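Local coordinates for protein argonaute (Methanocaldococcus jannaschii, PDB 5G5S) that cleaves single-stranded target DNA at sites specified by a short complementary DNA guide, and may thereby defend the archaeon against invading genetic elements, at residues K369-A374 with N465-D470; I446-L451 with A672-G677; W641-F644 with E649-L652. All blocks are in the same frame, centred on the assembly; numbering follows the deposited sequence.

Contact 1 of 3, residues K369-A374 with N465-D470; sequences KDELKA and NWRKDD
Glu371 and Arg467 meet at the protein surface through a single salt bridge, a compact example of how one charged pair can link two segments far apart in sequence. Glu371 OE2 lies 3.2 Å from Arg467 NH1. The same oxygen also sits 3.4 Å from Arg467 CD, so the carboxylate rests against the bend of the arginine chain as well as its charged end. The side chains cross at about a right angle, OE2 stands neither over the guanidinium's face nor at its edge, and the carboxylate and guanidinium planes are turned 53° apart, which leaves one oxygen and one nitrogen to make the bridge. Arg467 runs extended through CD and turns at chi3 (64°), which swings the guanidinium round so that NH1 comes to OE2. A weak hydrogen bond from Trp463 NE1 gives this oxygen a second partner.

Further out, each residue is placed by its backbone. Glu371 is the N-cap of helix 372-390, whereas Arg467 belongs to the short helix 463-467. Beside the bridge, the buried ring of Trp466 packs on Val379 and Met382 of helix 372-390 and makes a cation-pi contact with Lys378. The pair lies at the surface next to this packing, in the Mid domain, whose parallel four-stranded sheet and flanking helices form a Rossmann-like alpha/beta fold.

Contact 2 of 3, residues I446-L451 with A672-G677; sequences ILKKQL and ALYGEG
Lys448 and Tyr674 reach for each other from opposite directions, and two long side chains bridge backbones whose nearest CA atoms, those of Lys448 and Leu673, are 15.1 Å apart. The meeting is made by their polar ends: Lys448 NZ stands 2.8 Å from Tyr674 OH. The ammonium group arrives at the edge of the phenol, near the ring plane, and NZ is 4.1 Å from Tyr674 CZ. Lys448 bends at chi3 (-71°), and the otherwise outstretched chain carries NZ to the phenol edge.

Each of these polar ends has further partners. Lys448 NZ is hydrogen-bonded to Asn460 OD1, and Asn460 belongs to the 459-462 segment that binds the phosphorylated 5' end of the guide. The C-terminal carboxylate of Ile715 attends to both members of the pair, OXT through a long, weak ion pair with Lys448 NZ and O through a weak hydrogen bond with Tyr674 OH. The Asn460 oxygen and the Ile715 carboxylate would tend to stabilise a charged Lys448.

The setting is the junction of the Mid and PIWI domains, where an Argonaute holds the 5' end of its guide. The side chain of Tyr674 comes within about 3 Å of those of Gln459 and Gln481, the former a metal-binding residue and the latter a guide-contacting one.

As for packing and backbone contacts, the buried Lys448 side chain also packs on Ser458 of strand 456-462 and Lys485 of helix 473-485, while Leu673 N donates a hydrogen bond to Gln481 OE1, tying the 672-677 loop directly to helix 473-485.

Contact 3 of 3, residues W641-F644 with E649-L652; sequences WLRF and EEGL
Leu652 lies across Trp641 and Arg643 in a beta hairpin, where strands 636-645 and 648-652 run antiparallel along the mixed sheet of the PIWI domain, a member of the RNase H clan. The leucine shows how one branched side chain can serve two flat groups. Its CB rests 3.6 Å from Trp641 CE3, on the six-membered part of the indole. CG lies beside Arg643 CB, and there the chain forks. CD1 settles over the indole face in a CH-pi contact, 3.6 Å from the centroid of the five-membered ring and 14° off its normal, and also touches Arg643 NH2 at 3.7 Å. CD2 sits above the centre of the Arg643 guanidinium, 3.6 Å from NH1.

Both flat groups are anchored by Glu595 of strand 593-600, which accepts a hydrogen bond from Trp641 NE1 and forms a salt bridge with Arg643 NE. By comparison, the link from Arg643 NH1 to Glu650 OE2 is a long salt bridge, with guanidinium and carboxylate nearly perpendicular. On the face carrying Leu642 and Phe644, Glu649 CG lies 3.6 Å from Phe644 CE2 while its carboxylate pairs with Arg580.

Arg643 and Glu650 form a hydrogen-bonded pair, with bonds of 2.7 Å from Arg643 N to Glu650 O and 2.9 Å from Glu650 N to Arg643 O. Beyond Leu652, a water accepts from Trp641 N at 2.8 Å and donates to Leu652 O.

How the contacts relate
From the N terminus, the chain first meets the 369-374 half of contact 1 at the start of a Mid-domain helix, then the 446-451 half of contact 2. Residues 465-470 close contact 1 after 90 intervening residues, while the loop of contact 2 is still open; these two contacts therefore cross. The path next enters the PIWI domain, where contact 3 opens and closes within a single hairpin, nested inside the long loop that ends when 672-677 comes back against the Mid-domain helix 442-452. Contact 1 ties Mid to itself, contact 2 joins Mid to PIWI, and contact 3 is local to PIWI, its centre about 54 Å from that of contact 1.

Contact 1 of 3, residues K369-A374 with N465-D470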
ATOM      1  N   LYS A 369     -24.829  10.842  22.938  1.00119.50           N
ATOM      2  CA  LYS A 369     -26.161  10.443  23.416  1.00122.49           C
ATOM      3  C   LYS A 369     -27.269  11.501  23.324  1.00130.65           C
ATOM      4  O   LYS A 369     -28.442  11.126  23.265  1.00132.00           O
ATOM      5  CB  LYS A 369     -26.083   9.889  24.849  1.00128.88           C
ATOM      6  N   ASP A 370     -26.913  12.806  23.333  1.00129.25           N
ATOM      7  CA  ASP A 370     -27.878  13.920  23.274  1.00132.66           C
ATOM      8  C   ASP A 370     -28.631  13.962  21.949  1.00133.27           C
ATOM      9  O   ASP A 370     -29.798  14.362  21.917  1.00135.92           O
ATOM     10  CB  ASP A 370     -27.194  15.284  23.497  1.00137.11           C
ATOM     11  CG  ASP A 370     -25.974  15.263  24.394  1.00148.10           C
ATOM     12  OD1 ASP A 370     -24.906  14.781  23.935  1.00144.04           O
ATOM     13  OD2 ASP A 370     -26.071  15.767  25.539  1.00157.27           O
ATOM     14  N   GLU A 371     -27.956  13.556  20.860  1.00123.81           N
ATOM     15  CA  GLU A 371     -28.496  13.565  19.501  1.00120.48           C
ATOM     16  C   GLU A 371     -29.176  12.248  19.081  1.00120.70           C
ATOM     17  O   GLU A 371     -29.315  11.999  17.880  1.00116.31           O
ATOM     18  CB  GLU A 371     -27.406  13.991  18.501  1.00118.27           C
ATOM     19  CG  GLU A 371     -26.948  15.429  18.666  1.00131.20           C
ATOM     20  CD  GLU A 371     -25.554  15.681  18.132  1.00150.71           C
ATOM     21  OE1 GLU A 371     -24.582  15.474  18.892  1.00148.25           O
ATOM     22  OE2 GLU A 371     -25.431  16.058  16.944  1.00142.34           O
ATOM     23  N   LEU A 372     -29.654  11.442  20.063  1.00119.30           N
ATOM     24  CA  LEU A 372     -30.345  10.161  19.836  1.00118.28           C
ATOM     25  C   LEU A 372     -31.514  10.257  18.840  1.00122.93           C
ATOM     26  O   LEU A 372     -31.648   9.378  17.986  1.00119.42           O
ATOM     27  CB  LEU A 372     -30.793   9.520  21.169  1.00121.99           C
ATOM     28  CG  LEU A 372     -31.465   8.132  21.100  1.00126.42           C
ATOM     29  CD1 LEU A 372     -30.518   7.060  20.537  1.00121.69           C
ATOM     30  CD2 LEU A 372     -31.989   7.717  22.453  1.00133.84           C
ATOM     31  N   LYS A 373     -32.331  11.334  18.941  1.00123.68           N
ATOM     32  CA  LYS A 373     -33.471  11.621  18.060  1.00124.94           C
ATOM     33  C   LYS A 373     -33.021  11.752  16.592  1.00125.92           C
ATOM     34  O   LYS A 373     -33.617  11.120  15.714  1.00124.94           O
ATOM     35  CB  LYS A 373     -34.229  12.881  18.549  1.00132.20           C
ATOM     36  CG  LYS A 373     -35.085  13.614  17.503  1.00144.80           C
ATOM     37  CD  LYS A 373     -36.396  12.907  17.180  1.00156.08           C
ATOM     38  CE  LYS A 373     -37.094  13.557  16.015  1.00167.29           C
ATOM     39  NZ  LYS A 373     -38.272  12.768  15.573  1.00178.37           N
ATOM     40  N   ALA A 374     -31.961  12.552  16.337  1.00120.27           N
ATOM     41  CA  ALA A 374     -31.404  12.766  15.001  1.00116.07           C
ATOM     42  C   ALA A 374     -30.681  11.518  14.477  1.00114.47           C
ATOM     43  O   ALA A 374     -30.737  11.250  13.276  1.00112.07           O
ATOM     44  CB  ALA A 374     -30.470  13.968  15.008  1.00116.95           C
ATOM     45  N   ASN A 465     -20.200  14.355  10.503  1.00101.99           N
ATOM     46  CA  ASN A 465     -20.229  14.361   9.044  1.00 99.72           C
ATOM     47  C   ASN A 465     -21.575  13.882   8.472  1.00102.54           C
ATOM     48  O   ASN A 465     -22.084  14.504   7.536  1.00103.42           O
ATOM     49  CB  ASN A 465     -19.061  13.551   8.482  1.00 95.58           C
ATOM     50  CG  ASN A 465     -17.698  14.146   8.761  1.00115.74           C
ATOM     51  OD1 ASN A 465     -17.465  15.360   8.624  1.00107.87           O
ATOM     52  ND2 ASN A 465     -16.755  13.285   9.126  1.00105.22           N
ATOM     53  N   TRP A 466     -22.155  12.795   9.038  1.00 96.57           N
ATOM     54  CA  TRP A 466     -23.435  12.240   8.584  1.00 95.49           C
ATOM     55  C   TRP A 466     -24.632  13.160   8.839  1.00103.28           C
ATOM     56  O   TRP A 466     -25.569  13.150   8.042  1.00103.56           O
ATOM     57  CB  TRP A 466     -23.682  10.843   9.176  1.00 92.29           C
ATOM     58  CG  TRP A 466     -24.601   9.964   8.367  1.00 91.78           C
ATOM     59  CD1 TRP A 466     -24.922  10.101   7.047  1.00 94.03           C
ATOM     60  CD2 TRP A 466     -25.280   8.783   8.825  1.00 91.23           C
ATOM     61  NE1 TRP A 466     -25.786   9.099   6.663  1.00 92.94           N
ATOM     62  CE2 TRP A 466     -26.017   8.273   7.733  1.00 94.20           C
ATOM     63  CE3 TRP A 466     -25.359   8.120  10.062  1.00 93.04           C
ATOM     64  CZ2 TRP A 466     -26.821   7.133   7.840  1.00 93.60           C
ATOM     65  CZ3 TRP A 466     -26.152   6.988  10.164  1.00 94.39           C
ATOM     66  CH2 TRP A 466     -26.874   6.506   9.064  1.00 94.66           C
ATOM     67  N   ARG A 467     -24.602  13.950   9.938  1.00102.76           N
ATOM     68  CA  ARG A 467     -25.657  14.897  10.320  1.00106.50           C
ATOM     69  C   ARG A 467     -25.817  16.013   9.272  1.00112.64           C
ATOM     70  O   ARG A 467     -26.943  16.415   8.977  1.00114.10           O
ATOM     71  CB  ARG A 467     -25.361  15.482  11.712  1.00109.43           C
ATOM     72  CG  ARG A 467     -26.505  16.295  12.333  1.00122.95           C
ATOM     73  CD  ARG A 467     -26.156  16.893  13.691  1.00131.21           C
ATOM     74  NE  ARG A 467     -25.079  17.884  13.608  1.00138.64           N
ATOM     75  CZ  ARG A 467     -23.819  17.660  13.971  1.00153.11           C
ATOM     76  NH1 ARG A 467     -23.461  16.479  14.458  1.00139.05           N
ATOM     77  NH2 ARG A 467     -22.908  18.614  13.848  1.00143.05           N
ATOM     78  N   LYS A 468     -24.692  16.479   8.699  1.00109.52           N
ATOM     79  CA  LYS A 468     -24.625  17.526   7.673  1.00111.62           C
ATOM     80  C   LYS A 468     -24.906  17.016   6.245  1.00115.66           C
ATOM     81  O   LYS A 468     -25.011  17.832   5.327  1.00118.00           O
ATOM     82  CB  LYS A 468     -23.258  18.233   7.728  1.00114.52           C
ATOM     83  N   ASP A 469     -25.019  15.683   6.054  1.00109.47           N
ATOM     84  CA  ASP A 469     -25.271  15.049   4.755  1.00107.39           C
ATOM     85  C   ASP A 469     -26.735  15.229   4.304  1.00114.63           C
ATOM     86  O   ASP A 469     -27.569  14.334   4.485  1.00113.89           O
ATOM     87  CB  ASP A 469     -24.845  13.566   4.791  1.00105.20           C
ATOM     88  CG  ASP A 469     -25.053  12.796   3.503  1.00110.62           C
ATOM     89  OD1 ASP A 469     -24.516  13.230   2.458  1.00111.28           O
ATOM     90  OD2 ASP A 469     -25.716  11.734   3.547  1.00111.92           O
ATOM     91  N   ASP A 470     -27.036  16.407   3.722  1.00114.43           N
ATOM     92  CA  ASP A 470     -28.370  16.767   3.223  1.00117.18           C
ATOM     93  C   ASP A 470     -28.611  16.272   1.783  1.00118.31           C
ATOM     94  O   ASP A 470     -29.761  16.256   1.331  1.00120.07           O
ATOM     95  CB  ASP A 470     -28.580  18.294   3.287  1.00123.90           C
ATOM     96  CG  ASP A 470     -28.419  18.908   4.663  1.00140.72           C
ATOM     97  OD1 ASP A 470     -29.360  18.783   5.484  1.00143.82           O
ATOM     98  OD2 ASP A 470     -27.384  19.568   4.900  1.00147.88           O
TER

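Contact 2 of 3, residues I446-L451 with A672-G677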
ATOM      1  N   ILE A 446     -10.645  -1.059  16.849  1.00 76.85           N
ATOM      2  CA  ILE A 446     -10.537  -2.119  17.865  1.00 79.62           C
ATOM      3  C   ILE A 446     -11.908  -2.772  18.018  1.00 82.65           C
ATOM      4  O   ILE A 446     -11.991  -3.998  18.047  1.00 82.51           O
ATOM      5  CB  ILE A 446      -9.944  -1.600  19.221  1.00 86.86           C
ATOM      6  CG1 ILE A 446      -8.442  -1.271  19.099  1.00 88.06           C
ATOM      7  CG2 ILE A 446     -10.207  -2.545  20.409  1.00 90.87           C
ATOM      8  CD1 ILE A 446      -7.578  -2.390  18.482  1.00100.62           C
ATOM      9  N   LEU A 447     -12.977  -1.945  18.048  1.00 79.26           N
ATOM     10  CA  LEU A 447     -14.360  -2.401  18.152  1.00 79.32           C
ATOM     11  C   LEU A 447     -14.752  -3.285  16.969  1.00 79.62           C
ATOM     12  O   LEU A 447     -15.291  -4.355  17.192  1.00 80.82           O
ATOM     13  CB  LEU A 447     -15.346  -1.222  18.335  1.00 80.01           C
ATOM     14  CG  LEU A 447     -16.807  -1.598  18.687  1.00 85.84           C
ATOM     15  CD1 LEU A 447     -16.903  -2.236  20.059  1.00 89.63           C
ATOM     16  CD2 LEU A 447     -17.725  -0.394  18.606  1.00 87.25           C
ATOM     17  N   LYS A 448     -14.432  -2.876  15.733  1.00 73.58           N
ATOM     18  CA  LYS A 448     -14.740  -3.648  14.519  1.00 70.19           C
ATOM     19  C   LYS A 448     -14.097  -5.035  14.504  1.00 72.92           C
ATOM     20  O   LYS A 448     -14.763  -6.027  14.185  1.00 72.70           O
ATOM     21  CB  LYS A 448     -14.333  -2.881  13.267  1.00 68.10           C
ATOM     22  CG  LYS A 448     -15.185  -1.654  13.006  1.00 72.27           C
ATOM     23  CD  LYS A 448     -15.104  -1.220  11.542  1.00 75.36           C
ATOM     24  CE  LYS A 448     -13.787  -0.608  11.142  1.00 73.98           C
ATOM     25  NZ  LYS A 448     -13.863  -0.038   9.770  1.00 84.89           N
ATOM     26  N   LYS A 449     -12.799  -5.078  14.829  1.00 68.57           N
ATOM     27  CA  LYS A 449     -11.968  -6.272  14.878  1.00 69.22           C
ATOM     28  C   LYS A 449     -12.534  -7.304  15.865  1.00 76.80           C
ATOM     29  O   LYS A 449     -12.799  -8.438  15.468  1.00 75.89           O
ATOM     30  CB  LYS A 449     -10.522  -5.875  15.214  1.00 70.92           C
ATOM     31  CG  LYS A 449      -9.525  -7.018  15.245  1.00 72.56           C
ATOM     32  CD  LYS A 449      -8.130  -6.494  15.504  1.00 83.35           C
ATOM     33  CE  LYS A 449      -7.772  -6.352  16.964  1.00 92.09           C
ATOM     34  NZ  LYS A 449      -6.580  -5.480  17.149  1.00 99.50           N
ATOM     35  N   GLN A 450     -12.744  -6.888  17.125  1.00 78.37           N
ATOM     36  CA  GLN A 450     -13.293  -7.701  18.220  1.00 83.19           C
ATOM     37  C   GLN A 450     -14.736  -8.143  17.969  1.00 88.59           C
ATOM     38  O   GLN A 450     -15.149  -9.189  18.469  1.00 91.74           O
ATOM     39  CB  GLN A 450     -13.179  -6.967  19.567  1.00 87.66           C
ATOM     40  CG  GLN A 450     -11.748  -6.861  20.094  1.00108.53           C
ATOM     41  CD  GLN A 450     -11.677  -6.504  21.561  1.00132.36           C
ATOM     42  OE1 GLN A 450     -12.489  -5.740  22.094  1.00129.23           O
ATOM     43  NE2 GLN A 450     -10.675  -7.041  22.244  1.00127.55           N
ATOM     44  N   LEU A 451     -15.498  -7.326  17.221  1.00 83.06           N
ATOM     45  CA  LEU A 451     -16.877  -7.579  16.807  1.00 83.31           C
ATOM     46  C   LEU A 451     -16.867  -8.732  15.800  1.00 86.38           C
ATOM     47  O   LEU A 451     -17.708  -9.620  15.899  1.00 88.66           O
ATOM     48  CB  LEU A 451     -17.450  -6.311  16.143  1.00 81.20           C
ATOM     49  CG  LEU A 451     -18.772  -5.708  16.638  1.00 87.60           C
ATOM     50  CD1 LEU A 451     -18.965  -5.861  18.125  1.00 91.43           C
ATOM     51  CD2 LEU A 451     -18.853  -4.248  16.257  1.00 87.65           C
ATOM     52  N   ALA A 672     -15.490   3.447  -0.224  1.00 64.68           N
ATOM     53  CA  ALA A 672     -16.088   4.735  -0.542  1.00 66.74           C
ATOM     54  C   ALA A 672     -15.995   5.770   0.588  1.00 74.47           C
ATOM     55  O   ALA A 672     -15.980   6.970   0.311  1.00 75.42           O
ATOM     56  CB  ALA A 672     -17.528   4.533  -0.964  1.00 67.32           C
ATOM     57  N   LEU A 673     -15.906   5.306   1.847  1.00 74.20           N
ATOM     58  CA  LEU A 673     -15.813   6.164   3.036  1.00 77.29           C
ATOM     59  C   LEU A 673     -14.378   6.600   3.360  1.00 88.73           C
ATOM     60  O   LEU A 673     -14.198   7.601   4.056  1.00 90.48           O
ATOM     61  CB  LEU A 673     -16.442   5.471   4.253  1.00 76.80           C
ATOM     62  CG  LEU A 673     -17.953   5.255   4.241  1.00 80.26           C
ATOM     63  CD1 LEU A 673     -18.330   4.082   5.124  1.00 78.89           C
ATOM     64  CD2 LEU A 673     -18.703   6.528   4.664  1.00 83.78           C
ATOM     65  N   TYR A 674     -13.365   5.858   2.860  1.00 88.96           N
ATOM     66  CA  TYR A 674     -11.947   6.150   3.091  1.00 91.48           C
ATOM     67  C   TYR A 674     -11.253   6.762   1.874  1.00 99.26           C
ATOM     68  O   TYR A 674     -11.857   6.892   0.802  1.00 99.42           O
ATOM     69  CB  TYR A 674     -11.173   4.880   3.508  1.00 92.61           C
ATOM     70  CG  TYR A 674     -11.775   4.068   4.634  1.00 95.86           C
ATOM     71  CD1 TYR A 674     -12.262   4.685   5.785  1.00 99.69           C
ATOM     72  CD2 TYR A 674     -11.769   2.678   4.592  1.00 96.06           C
ATOM     73  CE1 TYR A 674     -12.802   3.938   6.833  1.00101.76           C
ATOM     74  CE2 TYR A 674     -12.272   1.920   5.647  1.00 97.96           C
ATOM     75  CZ  TYR A 674     -12.807   2.554   6.759  1.00107.20           C
ATOM     76  OH  TYR A 674     -13.322   1.807   7.792  1.00107.39           O
ATOM     77  N   GLY A 675      -9.979   7.116   2.074  1.00 97.98           N
ATOM     78  CA  GLY A 675      -9.074   7.660   1.067  1.00 98.53           C
ATOM     79  C   GLY A 675      -9.449   8.999   0.473  1.00105.41           C
ATOM     80  O   GLY A 675     -10.309   9.709   1.003  1.00106.38           O
ATOM     81  N   GLU A 676      -8.779   9.342  -0.647  1.00103.32           N
ATOM     82  CA  GLU A 676      -8.958  10.593  -1.383  1.00105.10           C
ATOM     83  C   GLU A 676      -9.968  10.434  -2.529  1.00108.67           C
ATOM     84  O   GLU A 676      -9.611  10.001  -3.635  1.00108.37           O
ATOM     85  CB  GLU A 676      -7.605  11.132  -1.879  1.00106.94           C
ATOM     86  N   GLY A 677     -11.222  10.771  -2.232  1.00104.30           N
ATOM     87  CA  GLY A 677     -12.326  10.701  -3.178  1.00103.29           C
ATOM     88  C   GLY A 677     -12.942   9.325  -3.353  1.00101.97           C
ATOM     89  O   GLY A 677     -12.949   8.502  -2.430  1.00100.45           O
TER

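Contact 3 of 3, residues W641-F644 with E649-L652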
ATOM      1  N   TRP A 641       7.182  -4.935 -16.780  1.00 57.55           N
ATOM      2  CA  TRP A 641       6.064  -5.740 -17.216  1.00 55.83           C
ATOM      3  C   TRP A 641       6.688  -6.914 -17.980  1.00 60.19           C
ATOM      4  O   TRP A 641       7.378  -6.716 -18.990  1.00 61.51           O
ATOM      5  CB  TRP A 641       5.142  -4.884 -18.090  1.00 54.09           C
ATOM      6  CG  TRP A 641       3.863  -5.535 -18.531  1.00 54.38           C
ATOM      7  CD1 TRP A 641       3.268  -6.654 -18.005  1.00 56.63           C
ATOM      8  CD2 TRP A 641       3.009  -5.084 -19.590  1.00 54.20           C
ATOM      9  NE1 TRP A 641       2.074  -6.898 -18.642  1.00 56.33           N
ATOM     10  CE2 TRP A 641       1.901  -5.959 -19.639  1.00 57.94           C
ATOM     11  CE3 TRP A 641       3.082  -4.028 -20.516  1.00 55.53           C
ATOM     12  CZ2 TRP A 641       0.902  -5.843 -20.615  1.00 57.06           C
ATOM     13  CZ3 TRP A 641       2.075  -3.895 -21.457  1.00 57.37           C
ATOM     14  CH2 TRP A 641       0.992  -4.786 -21.490  1.00 57.97           C
ATOM     15  N   LEU A 642       6.532  -8.117 -17.427  1.00 55.58           N
ATOM     16  CA  LEU A 642       7.097  -9.354 -17.961  1.00 56.42           C
ATOM     17  C   LEU A 642       6.024 -10.335 -18.385  1.00 61.37           C
ATOM     18  O   LEU A 642       4.933 -10.345 -17.827  1.00 60.28           O
ATOM     19  CB  LEU A 642       8.015 -10.022 -16.920  1.00 56.64           C
ATOM     20  CG  LEU A 642       9.237  -9.214 -16.445  1.00 61.08           C
ATOM     21  CD1 LEU A 642       9.773  -9.757 -15.128  1.00 60.72           C
ATOM     22  CD2 LEU A 642      10.321  -9.157 -17.529  1.00 62.52           C
ATOM     23  N   ARG A 643       6.348 -11.170 -19.376  1.00 60.29           N
ATOM     24  CA  ARG A 643       5.451 -12.187 -19.901  1.00 59.84           C
ATOM     25  C   ARG A 643       6.150 -13.527 -19.987  1.00 62.87           C
ATOM     26  O   ARG A 643       7.174 -13.640 -20.663  1.00 63.31           O
ATOM     27  CB  ARG A 643       4.905 -11.765 -21.276  1.00 58.93           C
ATOM     28  CG  ARG A 643       4.058 -12.845 -21.950  1.00 61.66           C
ATOM     29  CD  ARG A 643       3.549 -12.395 -23.284  1.00 65.47           C
ATOM     30  NE  ARG A 643       2.556 -11.328 -23.157  1.00 69.88           N
ATOM     31  CZ  ARG A 643       2.249 -10.472 -24.123  1.00 80.82           C
ATOM     32  NH1 ARG A 643       2.864 -10.538 -25.295  1.00 73.66           N
ATOM     33  NH2 ARG A 643       1.343  -9.527 -23.916  1.00 69.50           N
ATOM     34  N   PHE A 644       5.580 -14.547 -19.314  1.00 58.18           N
ATOM     35  CA  PHE A 644       6.059 -15.931 -19.363  1.00 58.16           C
ATOM     36  C   PHE A 644       5.010 -16.715 -20.121  1.00 61.19           C
ATOM     37  O   PHE A 644       3.870 -16.829 -19.674  1.00 58.93           O
ATOM     38  CB  PHE A 644       6.325 -16.518 -17.957  1.00 59.27           C
ATOM     39  CG  PHE A 644       7.326 -15.696 -17.181  1.00 59.61           C
ATOM     40  CD1 PHE A 644       6.911 -14.620 -16.400  1.00 59.66           C
ATOM     41  CD2 PHE A 644       8.692 -15.953 -17.284  1.00 61.19           C
ATOM     42  CE1 PHE A 644       7.841 -13.829 -15.725  1.00 60.11           C
ATOM     43  CE2 PHE A 644       9.620 -15.176 -16.586  1.00 62.72           C
ATOM     44  CZ  PHE A 644       9.188 -14.131 -15.797  1.00 59.43           C
ATOM     45  N   GLU A 649      10.605 -16.012 -21.768  1.00 68.31           N
ATOM     46  CA  GLU A 649      10.520 -14.785 -20.990  1.00 66.61           C
ATOM     47  C   GLU A 649      10.568 -13.619 -21.991  1.00 71.19           C
ATOM     48  O   GLU A 649      11.409 -13.607 -22.897  1.00 70.80           O
ATOM     49  CB  GLU A 649      11.671 -14.679 -19.977  1.00 67.96           C
ATOM     50  CG  GLU A 649      11.579 -13.429 -19.104  1.00 77.90           C
ATOM     51  CD  GLU A 649      12.796 -13.141 -18.248  1.00102.76           C
ATOM     52  OE1 GLU A 649      13.584 -14.078 -17.986  1.00102.93           O
ATOM     53  OE2 GLU A 649      12.957 -11.970 -17.834  1.00 97.97           O
ATOM     54  N   GLU A 650       9.670 -12.641 -21.803  1.00 67.40           N
ATOM     55  CA  GLU A 650       9.537 -11.472 -22.670  1.00 68.35           C
ATOM     56  C   GLU A 650       9.233 -10.236 -21.829  1.00 69.62           C
ATOM     57  O   GLU A 650       8.304 -10.245 -21.016  1.00 67.60           O
ATOM     58  CB  GLU A 650       8.394 -11.747 -23.662  1.00 70.65           C
ATOM     59  CG  GLU A 650       8.098 -10.706 -24.715  1.00 84.29           C
ATOM     60  CD  GLU A 650       6.980 -11.123 -25.657  1.00110.43           C
ATOM     61  OE1 GLU A 650       6.505 -12.279 -25.541  1.00 90.75           O
ATOM     62  OE2 GLU A 650       6.592 -10.303 -26.522  1.00106.43           O
ATOM     63  N   GLY A 651      10.042  -9.200 -22.029  1.00 65.41           N
ATOM     64  CA  GLY A 651       9.884  -7.895 -21.408  1.00 62.81           C
ATOM     65  C   GLY A 651       8.968  -7.050 -22.264  1.00 67.23           C
ATOM     66  O   GLY A 651       9.243  -6.853 -23.449  1.00 68.00           O
ATOM     67  N   LEU A 652       7.850  -6.571 -21.685  1.00 63.02           N
ATOM     68  CA  LEU A 652       6.858  -5.778 -22.413  1.00 62.12           C
ATOM     69  C   LEU A 652       6.997  -4.290 -22.108  1.00 66.96           C
ATOM     70  O   LEU A 652       7.368  -3.916 -20.997  1.00 66.56           O
ATOM     71  CB  LEU A 652       5.430  -6.261 -22.080  1.00 60.60           C
ATOM     72  CG  LEU A 652       5.113  -7.762 -22.295  1.00 63.71           C
ATOM     73  CD1 LEU A 652       3.820  -8.138 -21.618  1.00 61.46           C
ATOM     74  CD2 LEU A 652       5.042  -8.116 -23.779  1.00 65.18           C
TER
HETATM   75  O   HOH W   1       7.892  -3.014 -18.707  1.00 50.68           O